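Local structure of serpin-ZX (Arabidopsis thaliana, 3LE2) at residues S10-I24 and S250-D264. The protein inhibits proteases, among them metacaspase-9 and RD21A, through cleavage of its reactive center loop and covalent capture of the enzyme, and so restrains programmed cell death. Numbering follows the deposited sequence.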
loop_
_atom_site.group_PDB
_atom_site.type_symbol
_atom_site.label_atom_id
_atom_site.label_comp_id
_atom_site.label_asym_id
_atom_site.label_seq_id
_atom_site.Cartn_x
_atom_site.Cartn_y
_atom_site.Cartn_z
ATOM N N SER A 10 6.948 -12.669 3.854
ATOM C CA SER A 10 5.832 -13.155 4.653
ATOM C C SER A 10 5.813 -12.485 6.030
ATOM O O SER A 10 4.758 -12.077 6.513
ATOM C CB SER A 10 5.872 -14.680 4.782
ATOM O OG SER A 10 4.660 -15.177 5.330
ATOM N N LEU A 11 6.975 -12.364 6.664
ATOM C CA LEU A 11 7.049 -11.626 7.922
ATOM C C LEU A 11 6.686 -10.142 7.748
ATOM O O LEU A 11 5.914 -9.601 8.536
ATOM C CB LEU A 11 8.434 -11.774 8.553
ATOM C CG LEU A 11 8.799 -13.216 8.925
ATOM C CD1 LEU A 11 10.261 -13.326 9.291
ATOM C CD2 LEU A 11 7.925 -13.722 10.061
ATOM N N GLN A 12 7.229 -9.497 6.711
ATOM C CA GLN A 12 6.936 -8.086 6.441
ATOM C C GLN A 12 5.450 -7.821 6.302
ATOM O O GLN A 12 4.938 -6.845 6.845
ATOM C CB GLN A 12 7.624 -7.601 5.169
ATOM C CG GLN A 12 9.094 -7.328 5.290
ATOM C CD GLN A 12 9.578 -6.364 4.215
ATOM O OE1 GLN A 12 10.669 -5.791 4.319
ATOM N NE2 GLN A 12 8.758 -6.171 3.183
ATOM N N ASN A 13 4.763 -8.677 5.557
ATOM C CA ASN A 13 3.354 -8.444 5.280
ATOM C C ASN A 13 2.513 -8.495 6.544
ATOM O O ASN A 13 1.504 -7.799 6.648
ATOM C CB ASN A 13 2.826 -9.430 4.235
ATOM C CG ASN A 13 3.458 -9.229 2.866
ATOM O OD1 ASN A 13 4.014 -8.171 2.569
ATOM N ND2 ASN A 13 3.379 -10.250 2.025
ATOM N N GLN A 14 2.923 -9.327 7.505
ATOM C CA GLN A 14 2.223 -9.406 8.788
ATOM C C GLN A 14 2.405 -8.115 9.577
ATOM O O GLN A 14 1.450 -7.551 10.106
ATOM C CB GLN A 14 2.710 -10.593 9.630
ATOM C CG GLN A 14 2.304 -10.481 11.102
ATOM C CD GLN A 14 2.649 -11.711 11.935
ATOM O OE1 GLN A 14 3.506 -12.514 11.563
ATOM N NE2 GLN A 14 1.981 -11.857 13.074
ATOM N N VAL A 15 3.649 -7.669 9.676
ATOM C CA VAL A 15 3.957 -6.398 10.322
ATOM C C VAL A 15 3.193 -5.270 9.622
ATOM O O VAL A 15 2.676 -4.349 10.266
ATOM C CB VAL A 15 5.470 -6.113 10.221
ATOM C CG1 VAL A 15 5.788 -4.691 10.625
ATOM C CG2 VAL A 15 6.268 -7.137 11.065
ATOM N N SER A 16 3.105 -5.358 8.298
ATOM C CA SER A 16 2.370 -4.361 7.516
ATOM C C SER A 16 0.886 -4.288 7.913
ATOM O O SER A 16 0.301 -3.208 7.955
ATOM C CB SER A 16 2.527 -4.627 6.011
ATOM O OG SER A 16 3.812 -4.243 5.539
ATOM N N MET A 17 0.273 -5.431 8.202
ATOM C CA MET A 17 -1.124 -5.428 8.646
ATOM C C MET A 17 -1.262 -4.749 10.001
ATOM O O MET A 17 -2.245 -4.059 10.266
ATOM C CB MET A 17 -1.691 -6.844 8.714
ATOM C CG MET A 17 -1.773 -7.551 7.369
ATOM S SD MET A 17 -2.697 -6.642 6.120
ATOM C CE MET A 17 -4.325 -6.606 6.815
ATOM N N ASN A 18 -0.277 -4.945 10.869
ATOM C CA ASN A 18 -0.306 -4.267 12.156
ATOM C C ASN A 18 -0.094 -2.754 11.971
ATOM O O ASN A 18 -0.740 -1.936 12.618
ATOM C CB ASN A 18 0.734 -4.873 13.109
ATOM C CG ASN A 18 0.525 -4.444 14.549
ATOM O OD1 ASN A 18 -0.579 -4.059 14.949
ATOM N ND2 ASN A 18 1.583 -4.496 15.332
ATOM N N LEU A 19 0.813 -2.388 11.073
ATOM C CA LEU A 19 0.961 -0.989 10.688
ATOM C C LEU A 19 -0.394 -0.446 10.224
ATOM O O LEU A 19 -0.837 0.604 10.691
ATOM C CB LEU A 19 2.039 -0.828 9.607
ATOM C CG LEU A 19 2.172 0.563 8.963
ATOM C CD1 LEU A 19 2.451 1.612 10.002
ATOM C CD2 LEU A 19 3.257 0.573 7.889
ATOM N N ALA A 20 -1.074 -1.173 9.340
ATOM C CA ALA A 20 -2.404 -0.745 8.891
ATOM C C ALA A 20 -3.373 -0.564 10.060
ATOM O O ALA A 20 -4.190 0.352 10.065
ATOM C CB ALA A 20 -2.972 -1.720 7.870
ATOM N N LYS A 21 -3.286 -1.448 11.048
ATOM C CA LYS A 21 -4.120 -1.348 12.245
ATOM C C LYS A 21 -3.833 -0.039 12.960
ATOM O O LYS A 21 -4.753 0.699 13.317
ATOM C CB LYS A 21 -3.861 -2.531 13.188
ATOM C CG LYS A 21 -4.662 -2.521 14.501
ATOM C CD LYS A 21 -6.138 -2.856 14.293
ATOM C CE LYS A 21 -6.873 -2.994 15.626
ATOM N NZ LYS A 21 -8.324 -3.337 15.486
ATOM N N HIS A 22 -2.553 0.252 13.167
ATOM C CA HIS A 22 -2.167 1.491 13.848
ATOM C C HIS A 22 -2.548 2.749 13.066
ATOM O O HIS A 22 -2.926 3.738 13.665
ATOM C CB HIS A 22 -0.676 1.503 14.181
ATOM C CG HIS A 22 -0.296 0.551 15.273
ATOM N ND1 HIS A 22 0.443 0.935 16.372
ATOM C CD2 HIS A 22 -0.560 -0.768 15.438
ATOM C CE1 HIS A 22 0.626 -0.110 17.164
ATOM N NE2 HIS A 22 0.025 -1.156 16.622
ATOM N N VAL A 23 -2.431 2.721 11.742
ATOM C CA VAL A 23 -2.874 3.862 10.943
ATOM C C VAL A 23 -4.373 4.080 11.125
ATOM O O VAL A 23 -4.823 5.191 11.396
ATOM C CB VAL A 23 -2.579 3.689 9.451
ATOM C CG1 VAL A 23 -3.254 4.808 8.645
ATOM C CG2 VAL A 23 -1.073 3.639 9.198
ATOM N N ILE A 24 -5.144 3.009 11.004
ATOM C CA ILE A 24 -6.582 3.098 11.200
ATOM C C ILE A 24 -6.948 3.669 12.568
ATOM O O ILE A 24 -7.966 4.344 12.715
ATOM C CB ILE A 24 -7.257 1.730 10.970
ATOM C CG1 ILE A 24 -7.088 1.331 9.499
ATOM C CG2 ILE A 24 -8.743 1.779 11.337
ATOM C CD1 ILE A 24 -7.381 -0.124 9.199
ATOM N N SER A 250 -13.018 -4.421 12.885
ATOM C CA SER A 250 -11.953 -4.287 13.855
ATOM C C SER A 250 -11.468 -5.644 14.350
ATOM O O SER A 250 -10.271 -5.871 14.486
ATOM C CB SER A 250 -12.406 -3.420 15.034
ATOM O OG SER A 250 -11.324 -3.217 15.915
ATOM N N ASP A 251 -12.402 -6.545 14.618
ATOM C CA ASP A 251 -12.038 -7.855 15.130
ATOM C C ASP A 251 -11.316 -8.682 14.064
ATOM O O ASP A 251 -10.350 -9.400 14.359
ATOM C CB ASP A 251 -13.279 -8.593 15.639
ATOM C CG ASP A 251 -13.742 -8.095 17.006
ATOM O OD1 ASP A 251 -13.078 -7.204 17.592
ATOM O OD2 ASP A 251 -14.775 -8.601 17.494
ATOM N N LEU A 252 -11.781 -8.572 12.826
ATOM C CA LEU A 252 -11.134 -9.266 11.731
ATOM C C LEU A 252 -9.694 -8.814 11.596
ATOM O O LEU A 252 -8.806 -9.626 11.371
ATOM C CB LEU A 252 -11.868 -9.024 10.424
ATOM C CG LEU A 252 -11.169 -9.630 9.216
ATOM C CD1 LEU A 252 -11.002 -11.136 9.423
ATOM C CD2 LEU A 252 -11.963 -9.321 7.942
ATOM N N LEU A 253 -9.460 -7.514 11.746
ATOM C CA LEU A 253 -8.104 -6.991 11.624
ATOM C C LEU A 253 -7.251 -7.451 12.821
ATOM O O LEU A 253 -6.063 -7.749 12.680
ATOM C CB LEU A 253 -8.107 -5.458 11.454
ATOM C CG LEU A 253 -6.758 -4.790 11.130
ATOM C CD1 LEU A 253 -6.072 -5.375 9.869
ATOM C CD2 LEU A 253 -6.915 -3.309 10.988
ATOM N N ASP A 254 -7.863 -7.548 13.995
ATOM C CA ASP A 254 -7.159 -8.126 15.144
ATOM C C ASP A 254 -6.707 -9.569 14.880
ATOM O O ASP A 254 -5.563 -9.927 15.162
ATOM C CB ASP A 254 -8.032 -8.084 16.394
ATOM C CG ASP A 254 -8.172 -6.687 16.960
ATOM O OD1 ASP A 254 -7.370 -5.795 16.590
ATOM O OD2 ASP A 254 -9.084 -6.493 17.789
ATOM N N LYS A 255 -7.610 -10.385 14.342
ATOM C CA LYS A 255 -7.277 -11.754 13.935
ATOM C C LYS A 255 -6.133 -11.787 12.930
ATOM O O LYS A 255 -5.161 -12.518 13.101
ATOM C CB LYS A 255 -8.493 -12.453 13.333
ATOM C CG LYS A 255 -8.151 -13.779 12.640
ATOM C CD LYS A 255 -9.410 -14.466 12.103
ATOM C CE LYS A 255 -10.147 -15.259 13.204
ATOM N NZ LYS A 255 -11.356 -15.999 12.689
ATOM N N ILE A 256 -6.254 -10.988 11.881
ATOM C CA ILE A 256 -5.199 -10.904 10.884
ATOM C C ILE A 256 -3.861 -10.551 11.529
ATOM O O ILE A 256 -2.873 -11.226 11.311
ATOM C CB ILE A 256 -5.572 -9.907 9.776
ATOM C CG1 ILE A 256 -6.793 -10.442 9.017
ATOM C CG2 ILE A 256 -4.392 -9.669 8.835
ATOM C CD1 ILE A 256 -7.358 -9.485 8.028
ATOM N N VAL A 257 -3.846 -9.517 12.359
ATOM C CA VAL A 257 -2.612 -9.053 12.980
ATOM C C VAL A 257 -1.950 -10.106 13.874
ATOM O O VAL A 257 -0.728 -10.170 13.963
ATOM C CB VAL A 257 -2.855 -7.748 13.768
ATOM C CG1 VAL A 257 -1.689 -7.428 14.655
ATOM C CG2 VAL A 257 -3.098 -6.605 12.804
ATOM N N SER A 258 -2.759 -10.945 14.511
ATOM C CA SER A 258 -2.259 -11.943 15.458
ATOM C C SER A 258 -1.937 -13.321 14.849
ATOM O O SER A 258 -1.444 -14.203 15.543
ATOM C CB SER A 258 -3.265 -12.108 16.605
ATOM O OG SER A 258 -4.548 -12.464 16.107
ATOM N N THR A 259 -2.198 -13.501 13.559
ATOM C CA THR A 259 -1.981 -14.795 12.904
ATOM C C THR A 259 -0.865 -14.751 11.851
ATOM O O THR A 259 -1.060 -14.233 10.751
ATOM C CB THR A 259 -3.277 -15.268 12.213
ATOM O OG1 THR A 259 -4.390 -15.069 13.095
ATOM C CG2 THR A 259 -3.194 -16.743 11.823
ATOM N N PRO A 260 0.310 -15.296 12.181
ATOM C CA PRO A 260 1.424 -15.332 11.225
ATOM C C PRO A 260 1.012 -15.943 9.881
ATOM O O PRO A 260 0.214 -16.889 9.847
ATOM C CB PRO A 260 2.449 -16.233 11.926
ATOM C CG PRO A 260 2.177 -16.026 13.376
ATOM C CD PRO A 260 0.677 -15.889 13.477
ATOM N N GLY A 261 1.535 -15.392 8.786
ATOM C CA GLY A 261 1.189 -15.871 7.454
ATOM C C GLY A 261 -0.277 -15.747 7.051
ATOM O O GLY A 261 -0.705 -16.353 6.074
ATOM N N PHE A 262 -1.060 -14.955 7.779
ATOM C CA PHE A 262 -2.488 -14.856 7.455
ATOM C C PHE A 262 -2.775 -14.597 5.973
ATOM O O PHE A 262 -3.633 -15.257 5.378
ATOM C CB PHE A 262 -3.197 -13.776 8.266
ATOM C CG PHE A 262 -4.639 -13.616 7.882
ATOM C CD1 PHE A 262 -5.636 -14.269 8.592
ATOM C CD2 PHE A 262 -4.998 -12.851 6.782
ATOM C CE1 PHE A 262 -6.958 -14.147 8.220
ATOM C CE2 PHE A 262 -6.319 -12.732 6.405
ATOM C CZ PHE A 262 -7.303 -13.381 7.128
ATOM N N LEU A 263 -2.085 -13.619 5.387
ATOM C CA LEU A 263 -2.311 -13.294 3.980
ATOM C C LEU A 263 -1.987 -14.457 3.038
ATOM O O LEU A 263 -2.731 -14.716 2.105
ATOM C CB LEU A 263 -1.542 -12.035 3.562
ATOM C CG LEU A 263 -2.036 -10.704 4.130
ATOM C CD1 LEU A 263 -1.144 -9.538 3.680
ATOM C CD2 LEU A 263 -3.471 -10.454 3.734
ATOM N N ASP A 264 -0.872 -15.140 3.273
ATOM C CA ASP A 264 -0.476 -16.263 2.435
ATOM C C ASP A 264 -1.548 -17.351 2.437
ATOM O O ASP A 264 -1.622 -18.173 1.518
ATOM C CB ASP A 264 0.843 -16.886 2.941
ATOM C CG ASP A 264 1.871 -15.838 3.377
ATOM O OD1 ASP A 264 3.003 -15.843 2.844
ATOM O OD2 ASP A 264 1.553 -15.017 4.262
HETATM O O HOH W 1 2.279 -12.614 5.585
HETATM O O HOH W 2 3.836 -13.593 9.124
HETATM O O HOH W 3 1.531 -13.134 15.818
#
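Met17 meets Leu253 and Ile256 where helix 10-24 and helix 250-258 run roughly antiparallel, 149° between their directions and 8.7 Å between axes at closest approach. Its chain bends at chi2 and chi3, bringing CE 3.7 Å from Ile256 CG2 and equally near Leu253 CD1, while the sulfur faces CD1 of Leu263, beyond the turn that follows the second helix. Ile385 of strand 382-388 touches the same methionine, so this side of the contact faces the interior of the serpin body. Next along the helix, Lys21 acts as a knob among Ser250, Leu253, Asp254 and Val257. CG anti to the backbone N (chi1 179°) and a bend at chi2 lay the aliphatic chain past Leu253 in the opposite direction. Ile24 CD1 reaches Leu253 CD2 tip to tip. Val257 packs CG1 against the Asn18 amide, the two side chains crossing at about a right angle, and CG2 against the Met17 carbonyl oxygen.

Toward solvent the packing gives way to polar links. In one of its two conformers, Lys21 NZ forms a salt bridge with Asp254 OD1 (2.9 Å), weak as a hydrogen bond, and another weak bond to Ser250 O. Gln14, likewise in one of two conformers, runs alongside Pro260 in the type II turn 259-262; there its NE2 gives Val257 O a weak but fairly straight bond of 3.3 Å (163°), and water joins its OE1 to Ser10 O and Gly261 N. Another water bridges Ser10 O to Asp264 OD2. Ser10 OG donates to Asp264 OD1 at 3.1 Å, from above the carboxylate plane. The contact illustrates a general division of labour: an apolar seam probably fixes how the N-terminal helix packs on helix 250-258 and the turn after it, while a weakly bonded, water-bridged margin can adjust.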